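Local coordinates for protein Udp-n-acetylglucosamine pyrophosphorylase (Trypanosoma brucei, PDB 4BQH) that probably catalyses the transfer of a uridylyl group from UTP to N-acetyl-alpha-D-glucosamine 1-phosphate, giving UDP-N-acetylglucosamine and diphosphate, at residues 182-185 against 186-190; 215-218 against 219-222; 224-227 against 228-232. All coordinates share one frame; numbering follows the deposited sequence.

Contact 1: 182-185 against 186-190; sequences GQND and AETQR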
loop_
_atom_site.group_PDB
_atom_site.type_symbol
_atom_site.label_atom_id
_atom_site.label_comp_id
_atom_site.label_asym_id
_atom_site.label_seq_id
_atom_site.Cartn_x
_atom_site.Cartn_y
_atom_site.Cartn_z
ATOM N N GLY A 182 13.017 -8.822 -5.700
ATOM C CA GLY A 182 13.780 -9.996 -6.102
ATOM C C GLY A 182 14.750 -10.394 -5.003
ATOM O O GLY A 182 14.874 -11.573 -4.653
ATOM N N GLN A 183 15.400 -9.401 -4.421
ATOM C CA GLN A 183 16.407 -9.685 -3.414
ATOM C C GLN A 183 15.871 -10.080 -2.050
ATOM O O GLN A 183 16.515 -10.847 -1.357
ATOM C CB GLN A 183 17.395 -8.536 -3.301
ATOM C CG GLN A 183 18.308 -8.476 -4.514
ATOM C CD GLN A 183 19.428 -7.468 -4.364
ATOM O OE1 GLN A 183 19.217 -6.336 -3.903
ATOM N NE2 GLN A 183 20.634 -7.871 -4.762
ATOM N N ASN A 184 14.692 -9.582 -1.667
ATOM C CA ASN A 184 14.172 -9.848 -0.327
ATOM C C ASN A 184 13.090 -10.927 -0.252
ATOM O O ASN A 184 12.560 -11.213 0.826
ATOM C CB ASN A 184 13.766 -8.539 0.395
ATOM C CG ASN A 184 12.363 -8.041 0.038
ATOM O OD1 ASN A 184 11.575 -8.719 -0.627
ATOM N ND2 ASN A 184 12.047 -6.838 0.507
ATOM N N ASP A 185 12.786 -11.541 -1.392
ATOM C CA ASP A 185 11.652 -12.459 -1.451
ATOM C C ASP A 185 11.843 -13.676 -0.548
ATOM O O ASP A 185 10.988 -13.992 0.276
ATOM C CB ASP A 185 11.324 -12.863 -2.891
ATOM C CG ASP A 185 10.139 -13.811 -2.962
ATOM O OD1 ASP A 185 10.330 -15.030 -2.766
ATOM O OD2 ASP A 185 9.006 -13.350 -3.169
ATOM N N ALA A 186 13.002 -14.324 -0.680
ATOM C CA ALA A 186 13.274 -15.540 0.085
ATOM C C ALA A 186 13.245 -15.288 1.581
ATOM O O ALA A 186 12.641 -16.049 2.330
ATOM C CB ALA A 186 14.617 -16.123 -0.340
ATOM N N GLU A 187 13.893 -14.218 2.028
ATOM C CA GLU A 187 13.930 -13.927 3.449
ATOM C C GLU A 187 12.531 -13.556 3.957
ATOM O O GLU A 187 12.180 -13.887 5.088
ATOM C CB GLU A 187 14.993 -12.867 3.785
ATOM C CG GLU A 187 14.640 -11.432 3.426
ATOM C CD GLU A 187 15.785 -10.460 3.680
ATOM O OE1 GLU A 187 16.315 -10.425 4.806
ATOM O OE2 GLU A 187 16.155 -9.731 2.743
ATOM N N THR A 188 11.728 -12.919 3.103
ATOM C CA THR A 188 10.337 -12.607 3.473
ATOM C C THR A 188 9.495 -13.886 3.651
ATOM O O THR A 188 8.785 -14.045 4.650
ATOM C CB THR A 188 9.677 -11.627 2.479
ATOM O OG1 THR A 188 10.466 -10.418 2.408
ATOM C CG2 THR A 188 8.229 -11.262 2.948
ATOM N N GLN A 189 9.605 -14.815 2.710
ATOM C CA GLN A 189 8.846 -16.076 2.827
ATOM C C GLN A 189 9.262 -16.838 4.072
ATOM O O GLN A 189 8.406 -17.381 4.773
ATOM C CB GLN A 189 9.044 -16.937 1.596
ATOM C CG GLN A 189 8.449 -16.312 0.348
ATOM C CD GLN A 189 8.221 -17.321 -0.733
ATOM O OE1 GLN A 189 7.616 -18.358 -0.498
ATOM N NE2 GLN A 189 8.714 -17.036 -1.918
ATOM N N ARG A 190 10.569 -16.856 4.346
ATOM C CA ARG A 190 11.103 -17.499 5.562
ATOM C C ARG A 190 10.517 -16.916 6.845
ATOM O O ARG A 190 10.114 -17.643 7.745
ATOM C CB ARG A 190 12.625 -17.398 5.604
ATOM C CG ARG A 190 13.339 -18.499 4.850
ATOM C CD ARG A 190 14.766 -18.610 5.383
ATOM N NE ARG A 190 15.525 -19.670 4.723
ATOM C CZ ARG A 190 15.561 -20.941 5.120
ATOM N NH1 ARG A 190 14.866 -21.345 6.182
ATOM N NH2 ARG A 190 16.288 -21.816 4.442
HETATM O O HOH W 1 15.217 -13.650 -2.563
HETATM O O HOH W 2 15.871 -12.976 0.490
#

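Contact 2: 215-218 against 219-222; sequences CYDE and NTGR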
loop_
_atom_site.group_PDB
_atom_site.type_symbol
_atom_site.label_atom_id
_atom_site.label_comp_id
_atom_site.label_asym_id
_atom_site.label_seq_id
_atom_site.Cartn_x
_atom_site.Cartn_y
_atom_site.Cartn_z
ATOM N N CYS A 215 18.940 2.187 -14.311
ATOM C CA CYS A 215 19.316 3.598 -14.341
ATOM C C CYS A 215 20.196 3.886 -15.555
ATOM O O CYS A 215 20.974 3.024 -15.980
ATOM C CB CYS A 215 20.106 3.992 -13.111
ATOM S SG CYS A 215 19.673 3.058 -11.640
ATOM N N TYR A 216 20.080 5.104 -16.078
ATOM C CA TYR A 216 20.637 5.449 -17.391
ATOM C C TYR A 216 21.562 6.658 -17.393
ATOM O O TYR A 216 21.329 7.616 -16.671
ATOM C CB TYR A 216 19.466 5.732 -18.346
ATOM C CG TYR A 216 18.624 4.513 -18.625
ATOM C CD1 TYR A 216 17.580 4.139 -17.766
ATOM C CD2 TYR A 216 18.879 3.719 -19.750
ATOM C CE1 TYR A 216 16.823 3.007 -18.032
ATOM C CE2 TYR A 216 18.136 2.599 -20.025
ATOM C CZ TYR A 216 17.117 2.246 -19.159
ATOM O OH TYR A 216 16.399 1.138 -19.421
ATOM N N ASP A 217 22.591 6.610 -18.232
ATOM C CA ASP A 217 23.348 7.812 -18.576
ATOM C C ASP A 217 22.460 8.720 -19.429
ATOM O O ASP A 217 21.895 8.270 -20.410
ATOM C CB ASP A 217 24.612 7.443 -19.353
ATOM C CG ASP A 217 25.442 8.665 -19.707
ATOM O OD1 ASP A 217 25.989 9.301 -18.786
ATOM O OD2 ASP A 217 25.544 8.985 -20.905
ATOM N N GLU A 218 22.363 9.990 -19.053
ATOM C CA GLU A 218 21.447 10.940 -19.696
ATOM C C GLU A 218 21.867 11.244 -21.131
ATOM O O GLU A 218 21.030 11.269 -22.032
ATOM C CB GLU A 218 21.356 12.232 -18.874
ATOM C CG GLU A 218 20.325 13.242 -19.392
ATOM C CD GLU A 218 20.107 14.437 -18.465
ATOM O OE1 GLU A 218 20.671 14.487 -17.352
ATOM O OE2 GLU A 218 19.358 15.355 -18.865
ATOM N N ASN A 219 23.160 11.459 -21.336
ATOM C CA ASN A 219 23.672 11.826 -22.663
ATOM C C ASN A 219 23.649 10.721 -23.705
ATOM O O ASN A 219 23.333 10.988 -24.852
ATOM C CB ASN A 219 25.053 12.464 -22.545
ATOM C CG ASN A 219 25.014 13.747 -21.739
ATOM O OD1 ASN A 219 23.954 14.381 -21.599
ATOM N ND2 ASN A 219 26.153 14.125 -21.179
ATOM N N THR A 220 23.955 9.487 -23.308
ATOM C CA THR A 220 24.116 8.379 -24.258
ATOM C C THR A 220 22.923 7.416 -24.259
ATOM O O THR A 220 22.743 6.633 -25.207
ATOM C CB THR A 220 25.390 7.544 -23.970
ATOM O OG1 THR A 220 25.256 6.876 -22.703
ATOM C CG2 THR A 220 26.647 8.430 -23.944
ATOM N N GLY A 221 22.123 7.457 -23.191
ATOM C CA GLY A 221 21.052 6.464 -23.005
ATOM C C GLY A 221 21.514 5.053 -22.639
ATOM O O GLY A 221 20.695 4.114 -22.608
ATOM N N ARG A 222 22.804 4.893 -22.341
ATOM C CA ARG A 222 23.330 3.608 -21.885
ATOM C C ARG A 222 22.930 3.308 -20.452
ATOM O O ARG A 222 23.022 4.163 -19.585
ATOM C CB ARG A 222 24.860 3.568 -21.957
ATOM C CG ARG A 222 25.407 3.465 -23.372
ATOM C CD ARG A 222 26.928 3.450 -23.321
ATOM N NE ARG A 222 27.504 3.900 -24.589
ATOM C CZ ARG A 222 28.652 4.570 -24.703
ATOM N NH1 ARG A 222 29.363 4.888 -23.625
ATOM N NH2 ARG A 222 29.090 4.933 -25.901
HETATM O O HOH W 3 25.124 12.000 -19.231
#

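Contact 3: 224-227 against 228-232; sequences IMEN and RGRIC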
loop_
_atom_site.group_PDB
_atom_site.type_symbol
_atom_site.label_atom_id
_atom_site.label_comp_id
_atom_site.label_asym_id
_atom_site.label_seq_id
_atom_site.Cartn_x
_atom_site.Cartn_y
_atom_site.Cartn_z
ATOM N N ILE A 224 23.656 2.243 -16.903
ATOM C CA ILE A 224 24.860 2.369 -16.100
ATOM C C ILE A 224 25.157 1.031 -15.424
ATOM O O ILE A 224 24.245 0.333 -14.995
ATOM C CB ILE A 224 24.699 3.478 -15.050
ATOM C CG1 ILE A 224 24.540 4.847 -15.735
ATOM C CG2 ILE A 224 25.886 3.481 -14.067
ATOM C CD1 ILE A 224 23.941 5.925 -14.847
ATOM N N MET A 225 26.443 0.666 -15.367
ATOM C CA MET A 225 26.891 -0.508 -14.633
ATOM C C MET A 225 27.320 -0.120 -13.223
ATOM O O MET A 225 28.133 0.803 -13.049
ATOM C CB MET A 225 28.080 -1.177 -15.363
ATOM C CG MET A 225 27.818 -1.565 -16.816
ATOM S SD MET A 225 26.493 -2.781 -16.935
ATOM C CE MET A 225 27.318 -4.249 -16.288
ATOM N N GLU A 226 26.765 -0.796 -12.218
ATOM C CA GLU A 226 27.241 -0.636 -10.846
ATOM C C GLU A 226 28.655 -1.243 -10.731
ATOM O O GLU A 226 29.559 -0.673 -10.093
ATOM C CB GLU A 226 26.292 -1.307 -9.866
ATOM C CG GLU A 226 26.641 -1.048 -8.404
ATOM C CD GLU A 226 25.580 -1.534 -7.431
ATOM O OE1 GLU A 226 24.530 -2.060 -7.866
ATOM O OE2 GLU A 226 25.801 -1.380 -6.213
ATOM N N ASN A 227 28.813 -2.398 -11.361
ATOM C CA ASN A 227 30.122 -3.086 -11.481
ATOM C C ASN A 227 30.047 -4.062 -12.649
ATOM O O ASN A 227 29.033 -4.126 -13.338
ATOM C CB ASN A 227 30.523 -3.775 -10.155
ATOM C CG ASN A 227 29.505 -4.795 -9.674
ATOM O OD1 ASN A 227 29.255 -5.801 -10.327
ATOM N ND2 ASN A 227 28.933 -4.548 -8.505
ATOM N N ARG A 228 31.107 -4.834 -12.898
ATOM C CA ARG A 228 31.119 -5.662 -14.082
ATOM C C ARG A 228 30.052 -6.769 -14.037
ATOM O O ARG A 228 29.727 -7.349 -15.077
ATOM C CB ARG A 228 32.535 -6.215 -14.342
ATOM C CG ARG A 228 33.489 -5.116 -14.814
ATOM C CD ARG A 228 34.842 -5.679 -15.160
ATOM N NE ARG A 228 34.727 -6.628 -16.262
ATOM C CZ ARG A 228 35.745 -7.264 -16.819
ATOM N NH1 ARG A 228 37.014 -7.079 -16.385
ATOM N NH2 ARG A 228 35.488 -8.102 -17.803
ATOM N N GLY A 229 29.513 -7.045 -12.856
ATOM C CA GLY A 229 28.518 -8.097 -12.689
ATOM C C GLY A 229 27.140 -7.595 -12.259
ATOM O O GLY A 229 26.307 -8.379 -11.814
ATOM N N ARG A 230 26.893 -6.300 -12.396
ATOM C CA ARG A 230 25.629 -5.741 -11.898
ATOM C C ARG A 230 25.287 -4.434 -12.582
ATOM O O ARG A 230 26.115 -3.521 -12.633
ATOM C CB ARG A 230 25.693 -5.535 -10.383
ATOM C CG ARG A 230 24.354 -5.148 -9.761
ATOM C CD ARG A 230 24.363 -5.273 -8.245
ATOM N NE ARG A 230 23.028 -4.974 -7.703
ATOM C CZ ARG A 230 22.027 -5.852 -7.671
ATOM N NH1 ARG A 230 22.197 -7.076 -8.167
ATOM N NH2 ARG A 230 20.856 -5.499 -7.160
ATOM N N ILE A 231 24.067 -4.346 -13.115
ATOM C CA ILE A 231 23.600 -3.079 -13.657
ATOM C C ILE A 231 23.008 -2.221 -12.558
ATOM O O ILE A 231 22.514 -2.716 -11.549
ATOM C CB ILE A 231 22.577 -3.234 -14.807
ATOM C CG1 ILE A 231 21.223 -3.697 -14.299
ATOM C CG2 ILE A 231 23.099 -4.129 -15.919
ATOM C CD1 ILE A 231 20.104 -3.346 -15.268
ATOM N N CYS A 232 23.093 -0.915 -12.758
ATOM C CA CYS A 232 22.459 0.025 -11.885
ATOM C C CYS A 232 20.948 -0.111 -12.107
ATOM O O CYS A 232 20.462 -0.025 -13.232
ATOM C CB CYS A 232 22.902 1.440 -12.235
ATOM S SG CYS A 232 22.382 2.532 -10.920
HETATM O O HOH W 4 21.940 -1.958 -8.858
#

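Contact 1: 182-185 against 186-190
D185 and Q189 meet one helical turn apart at the start of helix 185-194. Q189 NE2 reaches D185 OD1 at 2.7 Å on the syn side of the carboxylate; the acceptor lies close to the amide plane, whereas the two flat groups stand nearly perpendicular, 86° apart. D185 keeps its CG anti to the backbone N (chi1 -180°), which swings the carboxylate along the first turn to Q189, beside F207 of strand 205-209. Its second oxygen, OD2, bonds T180 OG1, so the group is gripped from both the strand end and the helix. Helix 185-194 is the crossover of a beta-alpha-beta unit between the parallel strands 175-180 and 205-209 of this GT-A-clan enzyme. N184, just ahead of it, gives its carbonyl to T188 twice: T188 N lies 3.0 Å from N184 O, and T188 OG1, approaching from above the carbonyl plane, 2.7 Å from the same atom. In the buried N184 amide, OD1 accepts from S181 N just upstream, while ND2 donates to A120 O, just after strand 114-119. At the exposed A186, water 1 accepts from A186 N at 3.0 Å and donates to G182 O; water 2 links E187 N to Q183 O likewise.

Contact 2: 215-218 against 219-222
A four-residue turn, E218 to G221, reverses the chain between D217 and R222 within the loop that joins strands 213-214 and 225-227. D217 N closes it with a nearly straight bond (168°) to R222 O, 2.8 Å away. Inside this closure G221 N bonds D217 O at 2.9 Å, an i to i+4 backbone link that winds E218, N219 and T220 into a single helix-like turn. G221 ends the winding with a positive phi of 72°.

The D217 carboxylate is the hub of the side-chain contact. With CG anti to the backbone N (chi1 -179°) it folds over the turn, and OD2 takes two donors on its anti side: T220 OG1 at 2.8 Å and T220 N at 2.9 Å, one from each face of the carboxylate plane. The other oxygen, OD1, receives a bond from water 3, which in turn accepts from N219 N at 2.9 Å. The T220 hydroxyl also works as an acceptor, since R222 N donates to T220 OG1 at 3.2 Å, the bond that defines an ST turn. One threonine oxygen thus joins the D217 carboxylate to the backbone at the far end of the turn.

The Y216 ring presents an edge to the G221 carbonyl, with Y216 CD2 3.4 Å from G221 O and the oxygen in the ring plane; Q20 NE2 donates to that same oxygen. F54 and L58 of helix 51-64 and L399 of strand 394-400 pack on the tyrosine, whose side chain is about 9 Å from the bound allosteric inhibitor. E218 touches I397 of the same strand and makes a salt bridge to R384.

Contact 3: 224-227 against 228-232
E226 and R230 lie side by side across a tight hairpin and point the same way. E226 OE1 comes up to the edge of the R230 guanidinium near its plane, 3.3 Å from R230 NE, with the carboxylate and guanidinium planes turned 63° apart. This salt bridge has a weak, bent hydrogen bond, and OE1 also receives water 4, which bridges to I231 O. The far end of R230 turns to a stronger partner, E45, through NH2.

N227 crosses R230 obliquely. Its CG sits between the backbone N and carbonyl carbon (chi1 58°), which curls the amide over the type I turn from N227 to R230; there OD1 takes G229 N at 2.8 Å, in the carbonyl plane on a lone pair. Behind this turn E226 and N227 both face R230, a classic beta bulge: R230 O accepts from N227 N at 3.2 Å and, weakly, from E226 N at 2.8 Å.

Away from the turn the side-chain contacts are apolar. The doubly bent M225 chain lays SD 3.8 Å from I231 CG2, and I224 CB stands 3.9 Å from C232 CB beside the straight bond from C232 N to I224 O. The bulge and the N227 amide therefore probably fix the turn, while the E226 to R230 pairing, shared with E45 and water, adds a looser electrostatic link.

The three contacts follow one another along the chain without nesting or crossing. Contact 1 closes the passage from strand 175-180 into helix 185-194. After strand 205-209, contact 2 closes the loop between strands 213-214 and 225-227, and contact 3 closes the hairpin from 225-227 to 230-234. The last two share a small antiparallel sheet with 230-234 in the middle: C215 pairs through its backbone with both I224 and C232. C215 and C232, a disulfide pair of this protein, bring the two contacts together, though their SG atoms are 2.9 Å apart here, long for an S-S bond. Contact 1 meets contact 3, where Q183 NE2 packs 3.4 Å from R230 NH2; contacts 1 and 2 do not touch.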